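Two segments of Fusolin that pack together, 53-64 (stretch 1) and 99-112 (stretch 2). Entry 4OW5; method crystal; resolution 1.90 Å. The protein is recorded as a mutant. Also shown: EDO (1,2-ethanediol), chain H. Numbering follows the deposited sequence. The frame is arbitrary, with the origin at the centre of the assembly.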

# COMPACT_ATOMS: atom_id res chain seq x y z
N ASP A 53 -14.23 37.17 1.32
CA ASP A 53 -14.02 37.26 -0.14
C ASP A 53 -12.54 37.23 -0.52
O ASP A 53 -12.19 36.62 -1.52
CB ASP A 53 -14.65 38.51 -0.75
CG ASP A 53 -16.16 38.47 -0.79
OD1 ASP A 53 -16.75 37.49 -0.29
OD2 ASP A 53 -16.77 39.42 -1.32
N GLN A 54 -11.69 37.88 0.25
CA GLN A 54 -10.24 37.81 -0.01
C GLN A 54 -9.73 36.36 0.20
O GLN A 54 -8.92 35.86 -0.59
CB GLN A 54 -9.49 38.77 0.89
CG GLN A 54 -9.68 40.22 0.47
CD GLN A 54 -9.06 41.16 1.47
OE1 GLN A 54 -9.36 41.11 2.67
NE2 GLN A 54 -8.15 41.99 1.03
N ALA A 55 -10.20 35.71 1.27
CA ALA A 55 -9.84 34.32 1.58
C ALA A 55 -10.38 33.35 0.50
O ALA A 55 -9.61 32.49 0.04
CB ALA A 55 -10.34 33.92 2.95
N ALA A 56 -11.67 33.48 0.09
CA ALA A 56 -12.24 32.62 -0.96
C ALA A 56 -11.57 32.91 -2.32
O ALA A 56 -11.28 31.98 -3.06
CB ALA A 56 -13.76 32.81 -1.09
N SER A 57 -11.28 34.17 -2.61
CA SER A 57 -10.59 34.52 -3.85
C SER A 57 -9.19 33.88 -3.92
O SER A 57 -8.78 33.41 -4.98
CB SER A 57 -10.46 36.04 -3.99
OG SER A 57 -9.78 36.33 -5.20
N ALA A 58 -8.45 33.92 -2.80
CA ALA A 58 -7.09 33.38 -2.75
C ALA A 58 -7.11 31.88 -2.96
O ALA A 58 -6.34 31.39 -3.79
CB ALA A 58 -6.43 33.73 -1.42
N ALA A 59 -8.00 31.17 -2.27
CA ALA A 59 -8.11 29.71 -2.38
C ALA A 59 -8.67 29.29 -3.75
O ALA A 59 -8.21 28.30 -4.32
CB ALA A 59 -8.98 29.16 -1.26
N GLN A 60 -9.64 30.05 -4.28
CA GLN A 60 -10.21 29.72 -5.60
C GLN A 60 -9.19 30.01 -6.69
O GLN A 60 -9.13 29.24 -7.65
CB GLN A 60 -11.53 30.45 -5.88
CG GLN A 60 -12.62 29.94 -4.99
CD GLN A 60 -13.89 30.73 -5.02
OE1 GLN A 60 -13.99 31.75 -5.70
NE2 GLN A 60 -14.88 30.28 -4.27
N TYR A 61 -8.35 31.04 -6.52
CA TYR A 61 -7.28 31.37 -7.48
C TYR A 61 -6.29 30.21 -7.59
O TYR A 61 -5.82 29.88 -8.68
CB TYR A 61 -6.55 32.65 -7.07
CG TYR A 61 -5.39 33.04 -7.95
CD1 TYR A 61 -4.10 32.60 -7.68
CD2 TYR A 61 -5.55 33.99 -8.96
CE1 TYR A 61 -3.02 33.00 -8.45
CE2 TYR A 61 -4.47 34.39 -9.75
CZ TYR A 61 -3.20 33.93 -9.47
OH TYR A 61 -2.13 34.36 -10.21
N MET A 62 -5.98 29.58 -6.46
CA MET A 62 -5.09 28.41 -6.46
C MET A 62 -5.65 27.28 -7.37
O MET A 62 -4.90 26.64 -8.11
CB MET A 62 -4.88 27.94 -5.01
CG MET A 62 -4.22 26.62 -4.89
SD MET A 62 -3.94 26.04 -3.18
CE MET A 62 -5.52 26.21 -2.53
N PHE A 63 -6.95 27.01 -7.30
CA PHE A 63 -7.57 25.96 -8.12
C PHE A 63 -7.76 26.37 -9.60
O PHE A 63 -7.52 25.56 -10.52
CB PHE A 63 -8.95 25.58 -7.54
CG PHE A 63 -8.95 24.59 -6.41
CD1 PHE A 63 -8.12 24.76 -5.32
CD2 PHE A 63 -9.88 23.58 -6.36
CE1 PHE A 63 -8.14 23.86 -4.26
CE2 PHE A 63 -9.96 22.73 -5.27
CZ PHE A 63 -9.05 22.83 -4.26
N GLN A 64 -8.28 27.59 -9.82
CA GLN A 64 -8.53 28.14 -11.15
C GLN A 64 -7.28 28.24 -11.98
O GLN A 64 -7.35 28.06 -13.19
CB GLN A 64 -9.15 29.54 -11.05
CG GLN A 64 -9.52 30.19 -12.41
CD GLN A 64 -9.49 31.70 -12.42
OE1 GLN A 64 -8.59 32.34 -11.88
NE2 GLN A 64 -10.38 32.30 -13.20
N THR A 99 2.52 33.92 -2.04
CA THR A 99 2.07 35.26 -1.67
C THR A 99 0.65 35.53 -2.12
O THR A 99 0.47 36.01 -3.24
CB THR A 99 3.04 36.27 -2.32
OG1 THR A 99 3.19 35.97 -3.71
CG2 THR A 99 4.40 36.26 -1.69
N TRP A 100 -0.32 35.35 -1.25
CA TRP A 100 -1.72 35.53 -1.64
C TRP A 100 -2.04 36.95 -2.13
O TRP A 100 -2.91 37.10 -2.99
CB TRP A 100 -2.69 35.13 -0.51
CG TRP A 100 -2.78 36.07 0.65
CD1 TRP A 100 -2.10 35.98 1.83
CD2 TRP A 100 -3.73 37.14 0.82
NE1 TRP A 100 -2.52 36.95 2.70
CE2 TRP A 100 -3.51 37.69 2.11
CE3 TRP A 100 -4.72 37.70 0.01
CZ2 TRP A 100 -4.27 38.76 2.61
CZ3 TRP A 100 -5.51 38.72 0.53
CH2 TRP A 100 -5.24 39.28 1.79
N ARG A 101 -1.31 37.97 -1.65
CA ARG A 101 -1.57 39.35 -2.05
C ARG A 101 -1.02 39.72 -3.41
O ARG A 101 -1.49 40.70 -3.97
CB ARG A 101 -0.96 40.33 -1.01
CG ARG A 101 -1.67 40.32 0.31
CD ARG A 101 -1.11 41.35 1.26
NE ARG A 101 -1.62 41.20 2.63
CZ ARG A 101 -1.20 40.30 3.51
NH1 ARG A 101 -0.26 39.41 3.18
NH2 ARG A 101 -1.73 40.25 4.73
N ILE A 102 -0.03 38.97 -3.93
CA ILE A 102 0.66 39.29 -5.19
C ILE A 102 0.34 38.25 -6.26
O ILE A 102 0.69 37.07 -6.11
CB ILE A 102 2.19 39.37 -4.94
CG1 ILE A 102 2.50 40.40 -3.83
CG2 ILE A 102 2.93 39.76 -6.22
CD1 ILE A 102 3.89 40.24 -3.22
N ARG A 103 -0.22 38.72 -7.37
CA ARG A 103 -0.66 37.90 -8.47
C ARG A 103 -0.15 38.40 -9.81
O ARG A 103 -0.43 39.54 -10.15
CB ARG A 103 -2.16 37.92 -8.54
CG ARG A 103 -2.81 37.19 -7.45
CD ARG A 103 -4.28 37.41 -7.56
NE ARG A 103 -4.98 36.67 -6.51
CZ ARG A 103 -6.29 36.72 -6.31
NH1 ARG A 103 -7.06 37.46 -7.08
NH2 ARG A 103 -6.83 36.01 -5.35
N PRO A 104 0.51 37.58 -10.63
CA PRO A 104 0.97 36.20 -10.36
C PRO A 104 2.09 36.19 -9.28
O PRO A 104 2.70 37.24 -9.04
CB PRO A 104 1.46 35.72 -11.74
CG PRO A 104 1.81 36.96 -12.50
CD PRO A 104 0.97 38.07 -11.95
N PHE A 105 2.32 35.07 -8.56
CA PHE A 105 1.70 33.78 -8.78
C PHE A 105 0.72 33.42 -7.63
O PHE A 105 0.25 32.29 -7.58
CB PHE A 105 2.79 32.72 -8.96
CG PHE A 105 3.51 32.90 -10.27
CD1 PHE A 105 4.72 33.58 -10.33
CD2 PHE A 105 2.92 32.51 -11.46
CE1 PHE A 105 5.35 33.82 -11.55
CE2 PHE A 105 3.56 32.73 -12.69
CZ PHE A 105 4.76 33.42 -12.72
N GLY A 106 0.38 34.37 -6.78
CA GLY A 106 -0.56 34.15 -5.68
C GLY A 106 0.00 33.21 -4.65
O GLY A 106 1.22 33.05 -4.55
N ASP A 107 -0.89 32.53 -3.91
CA ASP A 107 -0.53 31.52 -2.91
C ASP A 107 -1.14 30.18 -3.34
O ASP A 107 -2.36 30.03 -3.36
CB ASP A 107 -0.98 31.92 -1.52
CG ASP A 107 -0.50 30.98 -0.43
OD1 ASP A 107 -0.34 29.77 -0.71
OD2 ASP A 107 -0.29 31.45 0.70
N LYS A 108 -0.28 29.21 -3.68
CA LYS A 108 -0.74 27.87 -4.09
C LYS A 108 -0.23 26.81 -3.11
O LYS A 108 -0.32 25.62 -3.41
CB LYS A 108 -0.29 27.55 -5.51
CG LYS A 108 -0.93 28.50 -6.55
CD LYS A 108 -0.22 28.40 -7.84
CE LYS A 108 -0.82 29.23 -8.95
NZ LYS A 108 0.18 30.20 -9.43
N THR A 109 0.21 27.24 -1.93
CA THR A 109 0.82 26.38 -0.90
C THR A 109 -0.09 25.34 -0.30
O THR A 109 0.45 24.39 0.27
CB THR A 109 1.46 27.17 0.23
OG1 THR A 109 0.46 27.96 0.87
CG2 THR A 109 2.59 28.02 -0.25
N GLY A 110 -1.40 25.42 -0.49
CA GLY A 110 -2.30 24.36 -0.05
C GLY A 110 -1.98 23.06 -0.76
O GLY A 110 -2.11 21.99 -0.18
N MET A 111 -1.45 23.14 -1.99
CA MET A 111 -1.10 21.95 -2.77
C MET A 111 0.14 21.24 -2.23
O MET A 111 0.39 20.11 -2.66
CB MET A 111 -0.93 22.32 -4.26
CG MET A 111 -2.26 22.79 -4.91
SD MET A 111 -3.53 21.47 -4.89
CE MET A 111 -5.03 22.41 -5.24
N ASP A 112 0.85 21.80 -1.24
CA ASP A 112 2.04 21.15 -0.66
C ASP A 112 1.76 20.55 0.73
O ASP A 112 2.69 20.05 1.35
CB ASP A 112 3.21 22.12 -0.59
CG ASP A 112 3.91 22.20 -1.92
OD1 ASP A 112 4.63 21.20 -2.29
OD2 ASP A 112 3.75 23.22 -2.59
C1 EDO H . 4.05 18.13 -1.49
O1 EDO H . 5.04 18.89 -0.88
C2 EDO H . 3.16 17.41 -0.48
O2 EDO H . 2.72 16.26 -1.16
O HOH W 1 -3.86 32.16 -3.90
O HOH W 2 -0.79 32.13 -11.04

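Residues 53-64 form a continuous helix, and 99-112 run along it as an irregular segment of turns and loop closed by a short 3-10 stretch; together they bury 660 Å². Of the CA atoms, those of Met62 and Lys108 come nearest, 5.0 Å apart.

The best-defined contact is that of Arg103 with Tyr61 and Ser57. Arg103 is nearly fully extended after CB (chi1 m, chi2 and chi3 t, chi4 177°), which carries its guanidinium from the exposed loop along the tyrosine ring. The two planes are within 2° of parallel with centres 4.5 Å apart, a flat stack; Arg103 CD also lies over the ring, 4.1 Å from the centroid of Tyr61 and 25° off its normal, so the aliphatic part of the chain adds a CH-pi contact. Stacking leaves the guanidinium edge free for in-plane bonding. Arg103 NH2 donates to Ser57 OG at 3.0 Å with a nearly linear angle of 169°, whereas the bond from Arg103 NH1 to Ser57 OG, 3.5 Å and 136°, is weak. Ser57 and Tyr61 sit one helical turn apart, and both have chi1 t, with CA-to-CB directed toward the loop.

At the ring's edge, Phe105 O lies 3.5 Å from Tyr61 CE1. The same carbonyl accepts a hydrogen bond from Lys108 NZ at 2.8 Å; the lysine chain is extended through chi2 and chi3, with an off-well chi4 of 120°. Water 2 links this amine to the phenol: it accepts from Lys108 NZ at 2.7 Å and lies 2.7 Å from Tyr61 OH. Gly106 CA approaches Tyr61 CE1 to 3.9 Å; an ideal CB there would fall 2.6 Å from Tyr61 CE1, a clash, and the positive phi of 67° independently favours glycine.

Water 1 bridges the two backbones, donating to Ala58 O (2.6 Å) and accepting from Asp107 N (3.0 Å).

Beyond it the side-chain contacts are apolar. Met62, whose CA-to-CB bond points toward the other stretch, has chi1 and chi2 t and chi3 p; its SD packs against backbone 3.8 Å from Gly110 N and lies 4.0 Å from Met111 CG. An ideal CB on Gly110 would be tight, 3.2 Å from Met62 SD. Met111 starts out sideways, but its m, m, t conformation brings its end nearer, with Met111 CE 3.6 Å from Phe63 CE1. Phe63 points away at CA-to-CB, yet its ring end comes nearer. Toward the helix's earlier turns, Ala58 CB packs on Trp100 CB at 4.1 Å. The Trp100 CA-to-CB bond is sideways, but with chi1 p (73°) and chi2 -96° its end comes nearer the helix, where Gln54 CB meets Trp100 CZ3 at 4.0 Å.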